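Local coordinates for protein beta-galactosidase (Marinomonas sp. ef1, PDB 6Y2K) that hydrolyses terminal beta-D-galactose residues, as a cold-active, hexameric GH42 beta-galactosidase, at residues A[423-428]-A[432-437]. Sequence-based numbering, arbitrary orientation.
Sequences SLDIQP and AYRYFF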
ATOM      1  N   SER A 423      -6.291  -8.162 -39.326  1.00 15.66           N
ATOM      2  CA  SER A 423      -7.372  -9.037 -38.886  1.00 16.73           C
ATOM      3  C   SER A 423      -7.574  -8.974 -37.364  1.00 16.84           C
ATOM      4  O   SER A 423      -8.672  -8.679 -36.882  1.00 16.27           O
ATOM      5  CB  SER A 423      -7.109 -10.484 -39.328  1.00 17.61           C
ATOM      6  OG  SER A 423      -8.058 -11.365 -38.733  1.00 19.53           O
ATOM      7  N   LEU A 424      -6.491  -9.199 -36.625  1.00 16.75           N
ATOM      8  CA  LEU A 424      -6.541  -9.224 -35.165  1.00 17.37           C
ATOM      9  C   LEU A 424      -6.820  -7.847 -34.523  1.00 16.47           C
ATOM     10  O   LEU A 424      -7.429  -7.777 -33.461  1.00 16.46           O
ATOM     11  CB  LEU A 424      -5.247  -9.843 -34.615  1.00 18.17           C
ATOM     12  CG  LEU A 424      -5.045 -11.311 -35.036  1.00 19.26           C
ATOM     13  CD1 LEU A 424      -3.583 -11.705 -34.968  1.00 19.61           C
ATOM     14  CD2 LEU A 424      -5.855 -12.248 -34.175  1.00 19.66           C
ATOM     15  N   ASP A 425      -6.362  -6.765 -35.148  1.00 16.18           N
ATOM     16  CA  ASP A 425      -6.691  -5.407 -34.677  1.00 16.46           C
ATOM     17  C   ASP A 425      -8.161  -5.048 -34.929  1.00 16.13           C
ATOM     18  O   ASP A 425      -8.742  -4.249 -34.193  1.00 15.74           O
ATOM     19  CB  ASP A 425      -5.814  -4.350 -35.370  1.00 16.68           C
ATOM     20  CG  ASP A 425      -4.387  -4.305 -34.844  1.00 17.02           C
ATOM     21  OD1 ASP A 425      -4.062  -4.943 -33.807  1.00 16.80           O
ATOM     22  OD2 ASP A 425      -3.586  -3.589 -35.488  1.00 16.66           O
ATOM     23  N   ILE A 426      -8.740  -5.606 -35.990  1.00 16.31           N
ATOM     24  CA  ILE A 426     -10.132  -5.316 -36.367  1.00 16.91           C
ATOM     25  C   ILE A 426     -11.100  -5.881 -35.317  1.00 17.14           C
ATOM     26  O   ILE A 426     -12.050  -5.195 -34.921  1.00 17.14           O
ATOM     27  CB  ILE A 426     -10.429  -5.768 -37.831  1.00 16.76           C
ATOM     28  CG1 ILE A 426      -9.893  -4.707 -38.808  1.00 17.28           C
ATOM     29  CG2 ILE A 426     -11.919  -5.983 -38.082  1.00 16.67           C
ATOM     30  CD1 ILE A 426      -9.753  -5.176 -40.252  1.00 17.54           C
ATOM     31  N   GLN A 427     -10.852  -7.116 -34.873  1.00 17.27           N
ATOM     32  CA  GLN A 427     -11.592  -7.709 -33.740  1.00 17.37           C
ATOM     33  C   GLN A 427     -10.605  -8.375 -32.778  1.00 17.06           C
ATOM     34  O   GLN A 427     -10.309  -9.572 -32.906  1.00 16.86           O
ATOM     35  CB  GLN A 427     -12.648  -8.721 -34.207  1.00 17.64           C
ATOM     36  CG  GLN A 427     -13.822  -8.094 -34.947  1.00 18.54           C
ATOM     37  CD  GLN A 427     -15.033  -9.015 -35.048  1.00 18.71           C
ATOM     38  OE1 GLN A 427     -14.902 -10.248 -35.007  1.00 20.22           O
ATOM     39  NE2 GLN A 427     -16.224  -8.423 -35.177  1.00 17.92           N
ATOM     40  N   PRO A 428     -10.069  -7.593 -31.823  1.00 16.82           N
ATOM     41  CA  PRO A 428      -9.157  -8.181 -30.839  1.00 16.33           C
ATOM     42  C   PRO A 428      -9.858  -9.148 -29.896  1.00 15.95           C
ATOM     43  O   PRO A 428      -9.203 -10.066 -29.390  1.00 15.48           O
ATOM     44  CB  PRO A 428      -8.600  -6.957 -30.096  1.00 16.66           C
ATOM     45  CG  PRO A 428      -9.652  -5.923 -30.234  1.00 16.99           C
ATOM     46  CD  PRO A 428     -10.257  -6.146 -31.598  1.00 16.82           C
ATOM     47  N   ALA A 432      -7.529  -6.263 -24.146  1.00 17.45           N
ATOM     48  CA  ALA A 432      -6.146  -6.385 -23.672  1.00 17.68           C
ATOM     49  C   ALA A 432      -5.214  -7.104 -24.666  1.00 17.41           C
ATOM     50  O   ALA A 432      -4.000  -7.103 -24.467  1.00 18.28           O
ATOM     51  CB  ALA A 432      -6.119  -7.095 -22.325  1.00 17.73           C
ATOM     52  N   TYR A 433      -5.769  -7.714 -25.716  1.00 16.84           N
ATOM     53  CA  TYR A 433      -4.980  -8.432 -26.716  1.00 16.41           C
ATOM     54  C   TYR A 433      -4.635  -7.527 -27.898  1.00 16.50           C
ATOM     55  O   TYR A 433      -5.513  -6.897 -28.476  1.00 15.52           O
ATOM     56  CB  TYR A 433      -5.740  -9.660 -27.241  1.00 16.46           C
ATOM     57  CG  TYR A 433      -4.944 -10.458 -28.265  1.00 16.45           C
ATOM     58  CD1 TYR A 433      -4.839 -10.035 -29.595  1.00 16.40           C
ATOM     59  CD2 TYR A 433      -4.272 -11.624 -27.896  1.00 16.93           C
ATOM     60  CE1 TYR A 433      -4.095 -10.750 -30.521  1.00 16.97           C
ATOM     61  CE2 TYR A 433      -3.526 -12.354 -28.818  1.00 16.95           C
ATOM     62  CZ  TYR A 433      -3.439 -11.914 -30.132  1.00 17.42           C
ATOM     63  OH  TYR A 433      -2.691 -12.633 -31.048  1.00 18.61           O
ATOM     64  N   ARG A 434      -3.359  -7.533 -28.280  1.00 16.84           N
ATOM     65  CA  ARG A 434      -2.882  -6.837 -29.459  0.50 17.53           C
ATOM     66  C   ARG A 434      -1.836  -7.711 -30.158  1.00 16.73           C
ATOM     67  O   ARG A 434      -0.874  -8.136 -29.523  1.00 16.12           O
ATOM     68  CB  ARG A 434      -2.277  -5.511 -29.031  0.50 18.97           C
ATOM     69  CG  ARG A 434      -2.292  -4.451 -30.099  0.50 20.42           C
ATOM     70  CD  ARG A 434      -3.567  -3.628 -30.081  0.50 21.48           C
ATOM     71  NE  ARG A 434      -3.313  -2.301 -30.620  0.50 22.95           N
ATOM     72  CZ  ARG A 434      -3.070  -1.226 -29.878  0.50 23.64           C
ATOM     73  NH1 ARG A 434      -2.838  -0.065 -30.464  0.50 24.62           N
ATOM     74  NH2 ARG A 434      -3.073  -1.304 -28.557  0.50 24.01           N
ATOM     75  N   TYR A 435      -2.031  -7.987 -31.447  1.00 16.22           N
ATOM     76  CA  TYR A 435      -1.110  -8.833 -32.212  1.00 16.39           C
ATOM     77  C   TYR A 435       0.332  -8.361 -32.068  1.00 15.52           C
ATOM     78  O   TYR A 435       1.214  -9.148 -31.739  1.00 15.70           O
ATOM     79  CB  TYR A 435      -1.490  -8.836 -33.684  1.00 16.82           C
ATOM     80  CG  TYR A 435      -0.550  -9.601 -34.611  1.00 17.19           C
ATOM     81  CD1 TYR A 435      -0.472 -10.985 -34.566  1.00 17.71           C
ATOM     82  CD2 TYR A 435       0.248  -8.934 -35.544  1.00 17.20           C
ATOM     83  CE1 TYR A 435       0.362 -11.696 -35.425  1.00 17.46           C
ATOM     84  CE2 TYR A 435       1.082  -9.633 -36.410  1.00 16.78           C
ATOM     85  CZ  TYR A 435       1.128 -11.013 -36.351  1.00 16.86           C
ATOM     86  OH  TYR A 435       1.941 -11.727 -37.200  1.00 16.24           O
ATOM     87  N   PHE A 436       0.556  -7.076 -32.305  1.00 15.02           N
ATOM     88  CA  PHE A 436       1.901  -6.516 -32.217  1.00 15.00           C
ATOM     89  C   PHE A 436       2.519  -6.707 -30.825  1.00 14.47           C
ATOM     90  O   PHE A 436       3.698  -7.063 -30.712  1.00 14.13           O
ATOM     91  CB  PHE A 436       1.915  -5.030 -32.601  1.00 15.13           C
ATOM     92  CG  PHE A 436       3.297  -4.482 -32.786  1.00 14.99           C
ATOM     93  CD1 PHE A 436       4.054  -4.082 -31.693  1.00 14.98           C
ATOM     94  CD2 PHE A 436       3.857  -4.403 -34.050  1.00 15.29           C
ATOM     95  CE1 PHE A 436       5.336  -3.598 -31.864  1.00 15.05           C
ATOM     96  CE2 PHE A 436       5.140  -3.921 -34.229  1.00 15.18           C
ATOM     97  CZ  PHE A 436       5.878  -3.514 -33.135  1.00 15.23           C
ATOM     98  N   PHE A 437       1.728  -6.467 -29.776  1.00 14.39           N
ATOM     99  CA  PHE A 437       2.218  -6.609 -28.400  1.00 14.36           C
ATOM    100  C   PHE A 437       2.639  -8.063 -28.153  1.00 13.91           C
ATOM    101  O   PHE A 437       3.695  -8.319 -27.581  1.00 14.00           O
ATOM    102  CB  PHE A 437       1.153  -6.235 -27.358  1.00 14.74           C
ATOM    103  CG  PHE A 437       0.776  -4.772 -27.307  1.00 15.33           C
ATOM    104  CD1 PHE A 437       1.125  -3.851 -28.302  1.00 15.57           C
ATOM    105  CD2 PHE A 437      -0.035  -4.330 -26.260  1.00 15.76           C
ATOM    106  CE1 PHE A 437       0.709  -2.528 -28.223  1.00 15.70           C
ATOM    107  CE2 PHE A 437      -0.448  -3.009 -26.181  1.00 15.82           C
ATOM    108  CZ  PHE A 437      -0.076  -2.108 -27.165  1.00 15.97           C
TER
HETATM  109  O   HOH W   1      -4.638  -7.169 -32.381  1.00 14.29           O
HETATM  110  O   HOH W   2      -1.376  -5.047 -33.157  1.00 18.00           O
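A helix-loop-helix turn in the trimerisation domain brings Leu424, near the end of helix 418-426, against Tyr433 in the loop and Tyr435 in the first turn of helix 435-448, while Asp425 faces Arg434 and Tyr435. Leu424 suits the inner side of the turn because its branched end reaches both tyrosines. Its CD1 meets the Tyr435 ring obliquely, at an unusually short 3.2 Å from CD1, while CD2 lies 4.3 Å from CE1 of Tyr433. With CG anti to the backbone N (chi1 176°), the Tyr435 ring lies beside this leucine, and its hydroxyl is hydrogen-bonded to the backbone N of Asp417.

On the more polar side, Asp425 works through water. One carboxylate oxygen, OD1, accepts a bond from each of two waters: the first lies 2.7 Å from OD1 and accepts from Tyr435 N, the second 2.8 Å from OD1 and accepts from Phe436 N. An acid therefore serves the first turn of the new helix indirectly, its negative charge probably favourable beside the helix N-terminus. NE of Arg434, the N-cap residue, in the modelled conformer lies 4.2 Å from Asp425 OD1, beyond a salt bridge.

Pro428, rigid and apolar as suits a turn just after a helix, lays CB 3.5 Å from Tyr433 O, a buried carbonyl with no polar partner. Arg496 makes a cation-pi contact with Tyr433 and hydrogen-bonds the carbonyls of Gln427 and Pro428, while helix 205-233 packs against Ile426 and Gln427.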